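Long-range contacts in protein InvG (Salmonella enterica subsp. enterica serovar Typhimurium, PDB 4G08), which forms a ring-shaped multimer with a central pore in the outer membrane as the secretin of the type III secretion system that injects effectors into host cells: residues V17-L23 against K47-F53; F26-M30 against N52-H56; L34-I39 against F75-I80; F103-L107 against M139-A144. All blocks are in the same frame, centred on the assembly; numbering follows the deposited sequence.

Contact 1: residues V17-L23 against K47-F53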
# COMPACT_ATOMS: atom_id res chain seq x y z
N VAL A 17 -7.33 -13.02 -21.87
CA VAL A 17 -8.76 -12.71 -21.76
C VAL A 17 -9.37 -13.41 -20.55
O VAL A 17 -9.61 -14.61 -20.58
CB VAL A 17 -9.58 -13.11 -23.00
CG1 VAL A 17 -11.04 -12.71 -22.82
CG2 VAL A 17 -9.03 -12.45 -24.25
N ALA A 18 -9.72 -12.63 -19.54
CA ALA A 18 -10.28 -13.19 -18.32
C ALA A 18 -11.78 -13.42 -18.49
O ALA A 18 -12.47 -12.62 -19.12
CB ALA A 18 -10.02 -12.24 -17.16
N LYS A 19 -12.26 -14.52 -17.94
CA LYS A 19 -13.70 -14.77 -17.90
C LYS A 19 -14.12 -15.28 -16.53
O LYS A 19 -14.02 -16.47 -16.23
CB LYS A 19 -14.12 -15.76 -18.98
CG LYS A 19 -15.63 -15.90 -19.07
CD LYS A 19 -16.07 -17.08 -19.92
CE LYS A 19 -17.43 -16.80 -20.53
NZ LYS A 19 -18.22 -18.04 -20.75
N ASP A 20 -14.47 -14.35 -15.67
CA ASP A 20 -14.85 -14.66 -14.30
C ASP A 20 -13.78 -15.45 -13.59
O ASP A 20 -14.06 -16.42 -12.89
CB ASP A 20 -16.17 -15.43 -14.27
CG ASP A 20 -17.35 -14.53 -13.99
OD1 ASP A 20 -17.81 -13.86 -14.94
OD2 ASP A 20 -17.59 -14.25 -12.79
N ASP A 21 -12.54 -15.02 -13.77
CA ASP A 21 -11.41 -15.64 -13.10
C ASP A 21 -11.22 -14.96 -11.76
O ASP A 21 -11.58 -13.80 -11.59
CB ASP A 21 -10.16 -15.50 -13.95
CG ASP A 21 -10.27 -16.21 -15.28
OD1 ASP A 21 -10.39 -17.45 -15.29
OD2 ASP A 21 -10.20 -15.53 -16.32
N SER A 22 -10.71 -15.70 -10.79
CA SER A 22 -10.48 -15.09 -9.49
C SER A 22 -9.35 -14.08 -9.62
O SER A 22 -8.47 -14.22 -10.46
CB SER A 22 -10.12 -16.15 -8.45
OG SER A 22 -8.77 -16.55 -8.61
N LEU A 23 -9.36 -13.07 -8.76
CA LEU A 23 -8.29 -12.08 -8.75
C LEU A 23 -6.95 -12.74 -8.53
O LEU A 23 -5.92 -12.25 -9.00
CB LEU A 23 -8.52 -11.03 -7.68
CG LEU A 23 -9.55 -9.98 -8.09
CD1 LEU A 23 -9.34 -8.67 -7.35
CD2 LEU A 23 -9.48 -9.76 -9.58
N LYS A 47 -12.82 -12.02 -5.32
CA LYS A 47 -13.41 -11.26 -6.41
C LYS A 47 -13.11 -11.92 -7.74
O LYS A 47 -12.17 -12.65 -7.87
CB LYS A 47 -12.93 -9.82 -6.40
CG LYS A 47 -13.49 -8.98 -5.31
CD LYS A 47 -12.83 -7.66 -5.23
CE LYS A 47 -13.67 -6.62 -4.56
NZ LYS A 47 -14.70 -7.17 -3.73
N LYS A 48 -13.95 -11.67 -8.71
CA LYS A 48 -13.74 -12.19 -10.05
C LYS A 48 -13.51 -11.03 -11.00
O LYS A 48 -13.95 -9.91 -10.75
CB LYS A 48 -14.96 -12.98 -10.51
CG LYS A 48 -15.45 -13.99 -9.50
CD LYS A 48 -14.75 -15.32 -9.71
CE LYS A 48 -15.22 -16.35 -8.70
NZ LYS A 48 -14.14 -17.34 -8.43
N ILE A 49 -12.97 -11.35 -12.16
CA ILE A 49 -12.68 -10.32 -13.13
C ILE A 49 -12.87 -10.86 -14.53
O ILE A 49 -12.72 -12.06 -14.78
CB ILE A 49 -11.27 -9.76 -12.94
CG1 ILE A 49 -11.08 -8.53 -13.80
CG2 ILE A 49 -10.22 -10.83 -13.23
CD1 ILE A 49 -9.71 -7.92 -13.64
N THR A 50 -13.42 -10.01 -15.39
CA THR A 50 -13.60 -10.36 -16.79
C THR A 50 -13.05 -9.25 -17.66
O THR A 50 -13.15 -8.08 -17.32
CB THR A 50 -15.08 -10.54 -17.13
OG1 THR A 50 -15.58 -11.72 -16.49
CG2 THR A 50 -15.26 -10.70 -18.61
N GLY A 51 -12.48 -9.64 -18.79
CA GLY A 51 -12.09 -8.66 -19.79
C GLY A 51 -10.86 -9.04 -20.58
O GLY A 51 -10.14 -9.98 -20.24
N ASN A 52 -10.60 -8.28 -21.63
CA ASN A 52 -9.38 -8.46 -22.38
C ASN A 52 -8.26 -7.63 -21.79
O ASN A 52 -8.38 -6.41 -21.64
CB ASN A 52 -9.60 -8.08 -23.83
CG ASN A 52 -8.34 -8.18 -24.65
OD1 ASN A 52 -7.71 -9.24 -24.71
ND2 ASN A 52 -7.87 -7.05 -25.16
N PHE A 53 -7.22 -8.32 -21.32
CA PHE A 53 -6.12 -7.64 -20.66
C PHE A 53 -4.81 -7.77 -21.40
O PHE A 53 -4.40 -8.86 -21.80
CB PHE A 53 -5.94 -8.12 -19.24
CG PHE A 53 -7.06 -7.75 -18.35
CD1 PHE A 53 -7.09 -6.52 -17.73
CD2 PHE A 53 -8.15 -8.58 -18.22
CE1 PHE A 53 -8.17 -6.14 -16.97
CE2 PHE A 53 -9.24 -8.21 -17.47
CZ PHE A 53 -9.25 -6.98 -16.85
O HOH W 1 -13.63 -18.44 -10.79
O HOH W 2 -16.44 -11.51 -13.96
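Ala18 is the small knob of this strand pair. Ala18 CB sits in a shallow hollow lined by Ile49 CG2 at 4.2 Å and Phe53 CE2 at 4.1 Å. Gly51 faces it with no side chain, and a CB there would crowd the Phe53 ring. Ala18 and Gly51 exchange backbone hydrogen bonds, Ala18 N to Gly51 O at 2.8 Å and Gly51 N to Ala18 O at 3.0 Å. The antiparallel ladder then slips by one residue. Asp20 and Asp21 both lie opposite Ile49, and this is a G1 beta bulge in strand 16-22, the central strand of a small antiparallel sheet of the N0 domain. Asp20 takes positive phi and psi there, and Asp20 N donates to Thr50 OG1 at 3.0 Å. Past the bulge, Leu23 fills the next hollow: Leu23 CD2 lies 3.8 Å from Ile49 CB, and Leu65 and Leu69 of helix 58-69 add to the apolar wall around these two residues. Lys48 arches over the bulge, and water 1 joins its NZ to Asp20 O.

Contact 2: residues F26-M30 against N52-H56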
# COMPACT_ATOMS: atom_id res chain seq x y z
N PHE A 26 -5.78 -13.97 -11.79
CA PHE A 26 -5.50 -12.82 -12.63
C PHE A 26 -4.17 -12.18 -12.28
O PHE A 26 -3.33 -11.95 -13.16
CB PHE A 26 -6.62 -11.80 -12.50
CG PHE A 26 -6.36 -10.54 -13.25
CD1 PHE A 26 -6.55 -10.49 -14.62
CD2 PHE A 26 -5.80 -9.46 -12.62
CE1 PHE A 26 -6.24 -9.35 -15.32
CE2 PHE A 26 -5.54 -8.30 -13.30
CZ PHE A 26 -5.74 -8.26 -14.66
N PHE A 27 -3.95 -11.89 -11.01
CA PHE A 27 -2.71 -11.24 -10.62
C PHE A 27 -1.50 -12.15 -10.70
O PHE A 27 -0.41 -11.68 -11.03
CB PHE A 27 -2.80 -10.64 -9.23
CG PHE A 27 -3.58 -9.37 -9.19
CD1 PHE A 27 -3.20 -8.30 -9.98
CD2 PHE A 27 -4.76 -9.31 -8.50
CE1 PHE A 27 -3.97 -7.16 -10.01
CE2 PHE A 27 -5.54 -8.17 -8.54
CZ PHE A 27 -5.13 -7.09 -9.28
N ASP A 28 -1.70 -13.45 -10.60
CA ASP A 28 -0.64 -14.39 -10.93
C ASP A 28 -0.23 -14.24 -12.38
O ASP A 28 0.96 -14.25 -12.70
CB ASP A 28 -1.07 -15.83 -10.66
CG ASP A 28 -0.94 -16.21 -9.20
OD1 ASP A 28 -0.35 -15.43 -8.43
OD2 ASP A 28 -1.49 -17.26 -8.81
N ALA A 29 -1.22 -14.05 -13.25
CA ALA A 29 -0.94 -13.87 -14.67
C ALA A 29 -0.15 -12.59 -14.91
O ALA A 29 0.82 -12.59 -15.67
CB ALA A 29 -2.24 -13.84 -15.45
N MET A 30 -0.53 -11.53 -14.22
CA MET A 30 0.20 -10.27 -14.34
C MET A 30 1.65 -10.41 -13.89
O MET A 30 2.55 -9.76 -14.44
CB MET A 30 -0.48 -9.18 -13.51
CG MET A 30 0.47 -8.04 -13.22
SD MET A 30 -0.19 -6.79 -12.11
CE MET A 30 -1.61 -6.31 -13.08
N ASN A 52 -10.60 -8.28 -21.63
CA ASN A 52 -9.38 -8.46 -22.38
C ASN A 52 -8.26 -7.63 -21.79
O ASN A 52 -8.38 -6.41 -21.64
CB ASN A 52 -9.60 -8.08 -23.83
CG ASN A 52 -8.34 -8.18 -24.65
OD1 ASN A 52 -7.71 -9.24 -24.71
ND2 ASN A 52 -7.87 -7.05 -25.16
N PHE A 53 -7.22 -8.32 -21.32
CA PHE A 53 -6.12 -7.64 -20.66
C PHE A 53 -4.81 -7.77 -21.40
O PHE A 53 -4.40 -8.86 -21.80
CB PHE A 53 -5.94 -8.12 -19.24
CG PHE A 53 -7.06 -7.75 -18.35
CD1 PHE A 53 -7.09 -6.52 -17.73
CD2 PHE A 53 -8.15 -8.58 -18.22
CE1 PHE A 53 -8.17 -6.14 -16.97
CE2 PHE A 53 -9.24 -8.21 -17.47
CZ PHE A 53 -9.25 -6.98 -16.85
N GLU A 54 -4.10 -6.65 -21.43
CA GLU A 54 -2.72 -6.60 -21.85
C GLU A 54 -1.92 -6.01 -20.70
O GLU A 54 -2.40 -5.13 -19.98
CB GLU A 54 -2.57 -5.69 -23.07
CG GLU A 54 -3.07 -6.30 -24.37
CD GLU A 54 -2.22 -7.47 -24.84
OE1 GLU A 54 -1.02 -7.51 -24.50
OE2 GLU A 54 -2.74 -8.31 -25.60
N PHE A 55 -0.73 -6.54 -20.49
CA PHE A 55 0.07 -6.18 -19.34
C PHE A 55 1.26 -5.34 -19.79
O PHE A 55 2.38 -5.53 -19.32
CB PHE A 55 0.52 -7.45 -18.63
CG PHE A 55 -0.61 -8.28 -18.09
CD1 PHE A 55 -1.63 -7.68 -17.37
CD2 PHE A 55 -0.70 -9.63 -18.37
CE1 PHE A 55 -2.69 -8.42 -16.90
CE2 PHE A 55 -1.76 -10.38 -17.89
CZ PHE A 55 -2.77 -9.77 -17.18
N HIS A 56 1.00 -4.38 -20.65
CA HIS A 56 2.05 -3.51 -21.19
C HIS A 56 2.46 -2.45 -20.18
O HIS A 56 3.41 -1.73 -20.38
CB HIS A 56 1.58 -2.85 -22.48
CG HIS A 56 0.25 -2.21 -22.37
ND1 HIS A 56 -0.92 -2.90 -22.56
CD2 HIS A 56 -0.11 -0.94 -22.07
CE1 HIS A 56 -1.94 -2.10 -22.36
NE2 HIS A 56 -1.48 -0.91 -22.05
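Phe26 pushes the edge of its ring against the face of Phe53. The two centroids are 4.7 Å apart and the planes stand at 67°, so this is a T-shaped stack. The closest atoms are Phe26 CE1 and Phe53 CG, at 3.5 Å. Phe55 approaches the same Phe26 ring in an offset edge-to-face pair, with its own edge toward the Phe26 face and the centroids 5.7 Å apart. Phe26 therefore gives its edge to one ring and a face to the other, and the three rings form an aromatic cluster. The cluster joins helix 23-30 to strand 52-53 and the loop after it, within the N0 domain of the secretin. Leu61 and Leu65 of helix 58-69 also touch it, and Phe16 of strand 16-22 packs on Phe26 and Phe55. One turn along the helix, Met30 uses its backbone: Met30 CA lies 4.0 Å from the centroid of the Phe55 ring and almost on the ring normal, a CH-pi contact. Met30 CB is 4.1 Å from Phe55 CE1. Ala29 is small enough to let the ring come close to the helix, with Ala29 CB 4.3 Å from Phe55 CE2. No hydrogen bond crosses between the two segments. The CA-to-CB bonds of Phe53 and Phe55 both point toward the helix.

Contact 3: residues L34-I39 against F75-I80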
# COMPACT_ATOMS: atom_id res chain seq x y z
N LEU A 34 6.86 -10.15 -14.21
CA LEU A 34 7.45 -9.39 -13.13
C LEU A 34 8.49 -10.22 -12.40
O LEU A 34 8.35 -11.43 -12.26
CB LEU A 34 6.37 -8.95 -12.14
CG LEU A 34 5.28 -8.02 -12.66
CD1 LEU A 34 4.31 -7.65 -11.55
CD2 LEU A 34 5.88 -6.77 -13.28
N LYS A 35 9.46 -9.52 -11.83
CA LYS A 35 10.45 -10.15 -10.96
C LYS A 35 9.88 -10.45 -9.57
O LYS A 35 10.24 -11.44 -8.93
CB LYS A 35 11.68 -9.25 -10.84
CG LYS A 35 12.51 -9.19 -12.12
CD LYS A 35 13.93 -8.75 -11.83
CE LYS A 35 14.55 -8.04 -13.03
NZ LYS A 35 15.98 -7.66 -12.81
N GLU A 36 8.95 -9.60 -9.14
CA GLU A 36 8.43 -9.67 -7.78
C GLU A 36 7.18 -10.53 -7.74
O GLU A 36 6.34 -10.45 -8.63
CB GLU A 36 8.09 -8.28 -7.28
CG GLU A 36 9.26 -7.33 -7.36
CD GLU A 36 9.20 -6.45 -8.58
OE1 GLU A 36 8.15 -6.43 -9.27
OE2 GLU A 36 10.21 -5.76 -8.86
N PRO A 37 7.02 -11.30 -6.67
CA PRO A 37 5.79 -12.02 -6.46
C PRO A 37 4.67 -11.08 -6.08
O PRO A 37 4.92 -9.97 -5.61
CB PRO A 37 6.11 -12.94 -5.28
CG PRO A 37 7.16 -12.23 -4.54
CD PRO A 37 7.96 -11.46 -5.54
N VAL A 38 3.45 -11.55 -6.29
CA VAL A 38 2.27 -10.80 -5.93
C VAL A 38 1.50 -11.60 -4.89
O VAL A 38 1.41 -12.82 -4.98
CB VAL A 38 1.36 -10.56 -7.14
CG1 VAL A 38 0.16 -9.73 -6.74
CG2 VAL A 38 2.13 -9.86 -8.24
N ILE A 39 1.21 -10.94 -3.79
CA ILE A 39 0.52 -11.55 -2.68
C ILE A 39 -0.88 -10.97 -2.59
O ILE A 39 -1.05 -9.78 -2.36
CB ILE A 39 1.26 -11.27 -1.38
CG1 ILE A 39 2.69 -11.76 -1.51
CG2 ILE A 39 0.57 -11.94 -0.21
CD1 ILE A 39 3.65 -10.91 -0.72
N PHE A 75 3.64 -1.79 -3.24
CA PHE A 75 4.89 -2.43 -3.66
C PHE A 75 5.96 -2.04 -2.66
O PHE A 75 6.20 -0.86 -2.44
CB PHE A 75 5.28 -1.93 -5.05
CG PHE A 75 6.64 -2.36 -5.49
CD1 PHE A 75 6.94 -3.70 -5.64
CD2 PHE A 75 7.58 -1.43 -5.88
CE1 PHE A 75 8.19 -4.10 -6.08
CE2 PHE A 75 8.83 -1.82 -6.31
CZ PHE A 75 9.13 -3.15 -6.41
N ASP A 76 6.55 -3.03 -1.99
CA ASP A 76 7.48 -2.73 -0.89
C ASP A 76 8.93 -2.79 -1.36
O ASP A 76 9.86 -2.66 -0.56
CB ASP A 76 7.26 -3.67 0.30
CG ASP A 76 7.72 -5.07 0.02
OD1 ASP A 76 8.15 -5.35 -1.12
OD2 ASP A 76 7.65 -5.91 0.95
N GLY A 77 9.10 -2.88 -2.67
CA GLY A 77 10.42 -2.95 -3.29
C GLY A 77 10.82 -4.36 -3.66
O GLY A 77 11.65 -4.56 -4.55
N GLN A 78 10.16 -5.34 -3.05
CA GLN A 78 10.47 -6.74 -3.32
C GLN A 78 9.25 -7.57 -3.69
O GLN A 78 9.39 -8.66 -4.23
CB GLN A 78 11.16 -7.37 -2.13
CG GLN A 78 12.49 -6.72 -1.82
CD GLN A 78 12.37 -5.64 -0.78
OE1 GLN A 78 11.52 -5.70 0.11
NE2 GLN A 78 13.18 -4.61 -0.92
N ALA A 79 8.08 -7.10 -3.29
CA ALA A 79 6.85 -7.83 -3.55
C ALA A 79 5.67 -6.87 -3.64
O ALA A 79 5.72 -5.77 -3.09
CB ALA A 79 6.61 -8.85 -2.45
N ILE A 80 4.64 -7.29 -4.35
CA ILE A 80 3.43 -6.49 -4.50
C ILE A 80 2.30 -7.11 -3.69
O ILE A 80 2.03 -8.31 -3.80
CB ILE A 80 3.00 -6.38 -5.97
CG1 ILE A 80 4.08 -5.67 -6.78
CG2 ILE A 80 1.67 -5.64 -6.09
CD1 ILE A 80 3.80 -5.61 -8.27
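Ile80 gives up the most surface here, about 103 Å². Its backbone bridges two residues of the other segment. Ile80 N donates to Pro37 O at 3.0 Å, and Ile80 O accepts from Ile39 N at 2.8 Å. Val38 lies between these bonds as the parallel bridge partner of Ile80, with their CA atoms 4.7 Å apart. The side chains of Val38 and Ile80 lie on the same face of the sheet, Val38 CG2 4.2 Å from Ile80 CB. Leu34 reaches the far end of Ile80, Leu34 CD1 to Ile80 CD1 at 3.9 Å. Glu36 is second, with 68 Å² covered. Glu36 CB rests 3.3 Å from Gln78 O, and Glu36 CD lies 3.6 Å from Phe75 CE1. Ala79 is third, with 42 Å². Ala79 CB touches Pro37 CG and Ile39 CD1, both at 4.0 Å. The turn that presents Ala79 is held by Asp76, and Asp76 OD1 accepts from Gln78 N and Ala79 N, both at 2.8 Å. The first bond makes an Asx turn and the second extends it to an Asx motif. Asp76 N also donates to Ala79 O at 3.1 Å. This begins a parallel strand pair in the mixed sheet of the N0 domain: central strand 80-84 has 38-40 parallel on one side and its hairpin partner 71-75 antiparallel on the other.

Contact 4: residues F103-L107 against M139-A144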
# COMPACT_ATOMS: atom_id res chain seq x y z
N PHE A 103 9.42 13.57 9.46
CA PHE A 103 9.06 12.16 9.38
C PHE A 103 8.60 11.76 7.98
O PHE A 103 9.09 10.79 7.41
CB PHE A 103 7.97 11.86 10.39
CG PHE A 103 7.56 10.43 10.41
CD1 PHE A 103 8.47 9.45 10.74
CD2 PHE A 103 6.31 10.05 9.98
CE1 PHE A 103 8.11 8.12 10.72
CE2 PHE A 103 5.95 8.73 9.91
CZ PHE A 103 6.86 7.76 10.29
N ASN A 104 7.80 12.62 7.37
CA ASN A 104 7.39 12.45 5.99
C ASN A 104 8.58 12.31 5.06
O ASN A 104 8.64 11.40 4.24
CB ASN A 104 6.59 13.67 5.54
CG ASN A 104 5.12 13.39 5.45
OD1 ASN A 104 4.67 12.52 4.71
ND2 ASN A 104 4.34 14.22 6.13
N ASN A 105 9.49 13.28 5.13
CA ASN A 105 10.67 13.24 4.28
C ASN A 105 11.47 11.99 4.51
O ASN A 105 12.01 11.40 3.57
CB ASN A 105 11.54 14.45 4.54
CG ASN A 105 10.91 15.72 4.04
OD1 ASN A 105 9.96 15.68 3.26
ND2 ASN A 105 11.40 16.85 4.53
N PHE A 106 11.51 11.53 5.75
CA PHE A 106 12.24 10.34 6.07
C PHE A 106 11.64 9.14 5.35
O PHE A 106 12.37 8.34 4.75
CB PHE A 106 12.23 10.12 7.57
CG PHE A 106 12.77 8.80 7.99
CD1 PHE A 106 14.12 8.53 7.89
CD2 PHE A 106 11.91 7.79 8.35
CE1 PHE A 106 14.62 7.30 8.25
CE2 PHE A 106 12.41 6.55 8.69
CZ PHE A 106 13.76 6.30 8.64
N LEU A 107 10.32 9.03 5.36
CA LEU A 107 9.66 7.93 4.66
C LEU A 107 9.92 8.03 3.17
O LEU A 107 10.00 7.01 2.48
CB LEU A 107 8.16 7.95 4.90
CG LEU A 107 7.72 7.72 6.34
CD1 LEU A 107 6.21 7.74 6.39
CD2 LEU A 107 8.26 6.39 6.85
N MET A 139 4.36 -0.67 8.63
CA MET A 139 5.63 -0.01 8.43
C MET A 139 5.59 1.41 8.97
O MET A 139 6.52 1.85 9.65
CB MET A 139 5.98 -0.01 6.95
CG MET A 139 7.36 0.51 6.62
SD MET A 139 7.39 2.28 6.32
CE MET A 139 6.16 2.36 5.03
N VAL A 140 4.52 2.14 8.69
CA VAL A 140 4.49 3.54 9.08
C VAL A 140 4.48 3.67 10.60
O VAL A 140 5.21 4.47 11.18
CB VAL A 140 3.28 4.28 8.51
CG1 VAL A 140 3.17 5.64 9.16
CG2 VAL A 140 3.41 4.42 7.01
N VAL A 141 3.69 2.82 11.24
CA VAL A 141 3.62 2.79 12.68
C VAL A 141 4.96 2.41 13.30
O VAL A 141 5.41 3.05 14.25
CB VAL A 141 2.57 1.77 13.12
CG1 VAL A 141 2.66 1.53 14.61
CG2 VAL A 141 1.19 2.28 12.73
N ASN A 142 5.60 1.36 12.79
CA ASN A 142 6.92 1.02 13.31
C ASN A 142 7.88 2.17 13.11
O ASN A 142 8.68 2.45 14.00
CB ASN A 142 7.49 -0.25 12.69
CG ASN A 142 8.87 -0.59 13.22
OD1 ASN A 142 9.06 -0.76 14.43
ND2 ASN A 142 9.87 -0.53 12.35
N ALA A 143 7.89 2.78 11.94
CA ALA A 143 8.85 3.83 11.68
C ALA A 143 8.64 4.99 12.64
O ALA A 143 9.59 5.54 13.18
CB ALA A 143 8.76 4.30 10.25
N ALA A 144 7.38 5.35 12.87
CA ALA A 144 7.09 6.46 13.76
C ALA A 144 7.50 6.12 15.19
O ALA A 144 8.02 6.96 15.91
CB ALA A 144 5.62 6.82 13.70
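Phe103 opens the segment and points its ring at helix 134-150. Phe103 CE2 is 4.2 Å from Val140 CG1, Phe103 CE1 is 3.9 Å from Ala143 CB, and Phe103 CZ is 3.7 Å from Ala144 CB. The two alanines leave room for the ring to come near the helix backbone, with Phe103 CZ 3.6 Å from Ala144 N. Val140 O meets the ring at its edge, 3.8 Å from Phe103 CZ. Met147, one turn further along helix 134-150, also touches Phe103. Phe106 points toward the second helix but packs on Met147. Leu107, one turn after Phe103, supplies the other main contact. Leu107 CD2 touches Ala143 CB at 4.0 Å and Met139 SD at 4.2 Å, and Leu107 CD1 lies 4.4 Å from Val140 CG2. Ala143 thus meets both Phe103 and Leu107. The axes of 103-107 and 139-144 come within 11.3 Å and cross at 122°, so the two helices run obliquely opposed. No hydrogen bond joins the segments. Val93 of strand 89-94 packs on Ala144. The order strand 89-94, helix 100-109, strands 120-121 and 127-132, helix 134-150 is beta-alpha-beta-beta-alpha, consistent with the KH-like N1 ring-building domain of secretins.

In the fold
Contacts 1, 2 and 3 lie in the N0 domain, while contact 4 lies in the second periplasmic domain, its centre about 36 Å from that of contact 1. Contacts 2 and 4 are buried and apolar, a helix meeting aromatic residues in one and a second helix in the other. Contacts 1 and 3 are partly exposed and combine backbone hydrogen bonds with side-chain packing, the pairing antiparallel in contact 1 and parallel in contact 3. Contacts 1 and 2 share Asn52 and Phe53, and Ile49 CG2 touches Phe26 CB at 3.8 Å. Helix 23-30 also leads to contact 3, where Phe27 CB lies 4.0 Å from Val38 CG1.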